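Local coordinates for protein beta-gamma-crystallin (PDB 4IAU) that is of unknown function but binds calcium and belongs to the beta/gamma-crystallin family, built on Greek key motifs, at residues 2-7 with 37-42. Sequence-based numbering, arbitrary orientation. Where two conformers were deposited one is given.
Sequences STAKVT and GMWIFY
Val6 and Trp39 meet across the interior of a beta-sandwich, the Greek key fold of the beta/gamma-crystallins, and illustrate how two segments that share no hydrogen bond are joined by side-chain packing. Strand 5-9 belongs to one sheet and strand 38-42 to the other; their local axes stay 7.9 Å apart and are turned by 53°. From its CB, Trp39 sends CG anti to its own carbonyl carbon (chi1 -68°), and the indole then reaches over to the facing strand. Val6 CG1 sits over the centre of the six-membered ring, about as far from CD2 and CE2 as from CE3, CZ3 and CH2; it lies 3.5 Å from the centroid of that ring and only 3° off its normal, a CH-pi contact made almost straight down on the face. At CZ2 the edge of the ring faces the backbone, with Ala4 C 3.7 Å away and close to the ring plane, while Ala4 CB packs 3.8 Å from the same CZ2. At the nitrogen corner, Trp39 NE1 comes within 3.5 Å of Lys5 N, but both are donors and no bond forms; the N-H is spent on the carbonyl O of Lys36, which helps fix the rotation of the indole. Phe76, Pro78 and Val34 also touch this side chain, placing it in the core between the sheets. An alanine in place of this tryptophan would probably leave Val6 CG1 without the ring beneath it and the Lys36 carbonyl without this donor, opening a gap between the sheets. A CB on Gly37 would jam against the carbonyl O of the residue before and crowd Ala4 CB. The second valine branch, CG2, lies anti to the backbone N and meets the rim of the Phe41 ring, 4.0 Å from CZ.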
ATOM      1  N   SER A   2       4.359 -12.903  14.227  1.00 21.16           N
ATOM      2  CA  SER A   2       3.857 -12.183  13.085  1.00 14.19           C
ATOM      3  C   SER A   2       4.186 -10.718  13.240  1.00 13.19           C
ATOM      4  O   SER A   2       4.059 -10.189  14.345  1.00 17.96           O
ATOM      5  CB  SER A   2       2.326 -12.288  12.951  0.67 15.88           C
ATOM      6  OG  SER A   2       1.748 -11.816  14.167  0.67 14.50           O
ATOM      7  N   THR A   3       4.540 -10.093  12.144  1.00 12.28           N
ATOM      8  CA  THR A   3       4.850  -8.686  12.097  1.00 12.96           C
ATOM      9  C   THR A   3       3.656  -7.787  11.735  1.00 11.17           C
ATOM     10  O   THR A   3       3.617  -6.586  12.123  1.00 16.35           O
ATOM     11  CB  THR A   3       6.010  -8.453  11.103  0.63 16.23           C
ATOM     12  OG1 THR A   3       7.064  -9.339  11.514  0.63 20.29           O
ATOM     13  CG2 THR A   3       6.510  -7.089  11.408  0.63 20.39           C
ATOM     14  N   ALA A   4       2.695  -8.283  11.025  1.00  8.03           N
ATOM     15  CA  ALA A   4       1.423  -7.585  10.751  1.00  6.68           C
ATOM     16  C   ALA A   4       0.298  -8.563  11.033  1.00  5.92           C
ATOM     17  O   ALA A   4       0.423  -9.757  10.755  1.00  6.70           O
ATOM     18  CB  ALA A   4       1.389  -7.102   9.317  1.00  8.42           C
ATOM     19  N   LYS A   5      -0.820  -8.042  11.565  1.00  5.51           N
ATOM     20  CA  LYS A   5      -1.923  -8.913  11.937  1.00  5.24           C
ATOM     21  C   LYS A   5      -3.220  -8.127  11.910  1.00  5.19           C
ATOM     22  O   LYS A   5      -3.268  -6.985  12.395  1.00  5.96           O
ATOM     23  CB  LYS A   5      -1.659  -9.557  13.292  0.81  6.76           C
ATOM     24  CG  LYS A   5      -2.516 -10.751  13.595  0.81  6.65           C
ATOM     25  CD  LYS A   5      -2.101 -11.399  14.933  0.81  9.61           C
ATOM     26  CE  LYS A   5      -2.938 -12.638  15.177  0.81  9.48           C
ATOM     27  NZ  LYS A   5      -2.508 -13.215  16.511  0.81 15.98           N
ATOM     28  N   VAL A   6      -4.262  -8.733  11.386  1.00  5.16           N
ATOM     29  CA  VAL A   6      -5.588  -8.145  11.358  1.00  5.10           C
ATOM     30  C   VAL A   6      -6.622  -9.230  11.667  1.00  5.01           C
ATOM     31  O   VAL A   6      -6.511 -10.343  11.204  1.00  6.07           O
ATOM     32  CB  VAL A   6      -5.867  -7.420  10.021  1.00  5.55           C
ATOM     33  CG1 VAL A   6      -5.806  -8.385   8.832  1.00  6.11           C
ATOM     34  CG2 VAL A   6      -7.196  -6.689  10.057  1.00  5.93           C
ATOM     35  N   THR A   7      -7.634  -8.836  12.428  1.00  5.35           N
ATOM     36  CA  THR A   7      -8.789  -9.654  12.674  1.00  5.73           C
ATOM     37  C   THR A   7      -9.952  -9.135  11.820  1.00  5.38           C
ATOM     38  O   THR A   7     -10.219  -7.934  11.788  1.00  6.21           O
ATOM     39  CB  THR A   7      -9.226  -9.571  14.146  1.00  6.90           C
ATOM     40  OG1 THR A   7      -8.187 -10.093  14.973  1.00  8.39           O
ATOM     41  CG2 THR A   7     -10.540 -10.341  14.409  1.00  9.06           C
ATOM     42  N   GLY A  37       0.567  -3.506  12.736  1.00  6.18           N
ATOM     43  CA  GLY A  37       0.988  -3.031  11.430  1.00  6.50           C
ATOM     44  C   GLY A  37      -0.030  -2.088  10.809  1.00  5.93           C
ATOM     45  O   GLY A  37      -0.760  -1.364  11.484  1.00  6.56           O
HETATM   46  N   MSE A  38      -0.030  -2.053   9.474  1.00  6.03           N
HETATM   47  CA  MSE A  38      -0.901  -1.207   8.682  1.00  5.83           C
HETATM   48  C   MSE A  38      -1.393  -2.047   7.501  1.00  5.85           C
HETATM   49  O   MSE A  38      -0.587  -2.750   6.890  1.00  6.47           O
HETATM   50  CB  MSE A  38      -0.162   0.014   8.157  0.52  7.95           C
HETATM   51  CG  MSE A  38       0.252   0.969   9.232  0.52  7.71           C
HETATM   52 SE   MSE A  38       1.042   2.581   8.440  0.52 13.74          SE
HETATM   53  CE  MSE A  38       0.463   2.270   6.636  0.52  7.95           C
ATOM     54  N   TRP A  39      -2.678  -1.976   7.203  1.00  5.11           N
ATOM     55  CA  TRP A  39      -3.256  -2.794   6.184  1.00  5.24           C
ATOM     56  C   TRP A  39      -4.079  -1.959   5.203  1.00  5.08           C
ATOM     57  O   TRP A  39      -4.669  -0.962   5.580  1.00  6.74           O
ATOM     58  CB  TRP A  39      -4.170  -3.875   6.793  1.00  5.18           C
ATOM     59  CG  TRP A  39      -3.433  -4.915   7.573  1.00  5.38           C
ATOM     60  CD1 TRP A  39      -2.826  -4.760   8.788  1.00  5.48           C
ATOM     61  CD2 TRP A  39      -3.196  -6.261   7.179  1.00  4.79           C
ATOM     62  NE1 TRP A  39      -2.240  -5.946   9.184  1.00  5.65           N
ATOM     63  CE2 TRP A  39      -2.461  -6.885   8.216  1.00  5.18           C
ATOM     64  CE3 TRP A  39      -3.580  -7.042   6.060  1.00  5.07           C
ATOM     65  CZ2 TRP A  39      -2.076  -8.239   8.149  1.00  5.69           C
ATOM     66  CZ3 TRP A  39      -3.197  -8.378   5.986  1.00  5.49           C
ATOM     67  CH2 TRP A  39      -2.445  -8.952   7.037  1.00  5.88           C
ATOM     68  N   ILE A  40      -4.174  -2.435   3.971  1.00  4.81           N
ATOM     69  CA  ILE A  40      -5.008  -1.807   2.962  1.00  4.69           C
ATOM     70  C   ILE A  40      -5.983  -2.860   2.477  1.00  4.62           C
ATOM     71  O   ILE A  40      -5.618  -4.015   2.215  1.00  5.27           O
ATOM     72  CB  ILE A  40      -4.206  -1.226   1.767  1.00  5.31           C
ATOM     73  CG1 ILE A  40      -2.980  -0.479   2.244  1.00  6.73           C
ATOM     74  CG2 ILE A  40      -5.119  -0.330   0.933  1.00  5.51           C
ATOM     75  CD1 ILE A  40      -2.038  -0.005   1.204  1.00  8.71           C
ATOM     76  N   PHE A  41      -7.244  -2.453   2.366  1.00  4.73           N
ATOM     77  CA  PHE A  41      -8.373  -3.267   1.947  1.00  4.89           C
ATOM     78  C   PHE A  41      -8.913  -2.729   0.639  1.00  4.77           C
ATOM     79  O   PHE A  41      -8.970  -1.505   0.454  1.00  5.39           O
ATOM     80  CB  PHE A  41      -9.472  -3.309   3.011  0.61  5.67           C
ATOM     81  CG  PHE A  41      -8.926  -3.776   4.361  0.61  5.45           C
ATOM     82  CD1 PHE A  41      -8.290  -2.838   5.182  0.61  5.70           C
ATOM     83  CD2 PHE A  41      -9.028  -5.111   4.746  0.61  6.23           C
ATOM     84  CE1 PHE A  41      -7.710  -3.316   6.350  0.61  7.01           C
ATOM     85  CE2 PHE A  41      -8.415  -5.556   5.896  0.61  7.75           C
ATOM     86  CZ  PHE A  41      -7.747  -4.642   6.670  0.61  8.10           C
ATOM     87  N   TYR A  42      -9.348  -3.641  -0.253  1.00  4.76           N
ATOM     88  CA  TYR A  42      -9.741  -3.264  -1.586  1.00  4.74           C
ATOM     89  C   TYR A  42     -11.065  -3.925  -1.951  1.00  4.88           C
ATOM     90  O   TYR A  42     -11.308  -5.082  -1.619  1.00  5.52           O
ATOM     91  CB  TYR A  42      -8.687  -3.715  -2.604  1.00  5.13           C
ATOM     92  CG  TYR A  42      -7.294  -3.214  -2.301  1.00  4.95           C
ATOM     93  CD1 TYR A  42      -6.462  -3.899  -1.438  1.00  5.13           C
ATOM     94  CD2 TYR A  42      -6.803  -2.042  -2.867  1.00  5.29           C
ATOM     95  CE1 TYR A  42      -5.198  -3.446  -1.133  1.00  5.38           C
ATOM     96  CE2 TYR A  42      -5.516  -1.575  -2.605  1.00  5.29           C
ATOM     97  CZ  TYR A  42      -4.695  -2.300  -1.739  1.00  4.98           C
ATOM     98  OH  TYR A  42      -3.417  -1.926  -1.450  1.00  5.48           O
TER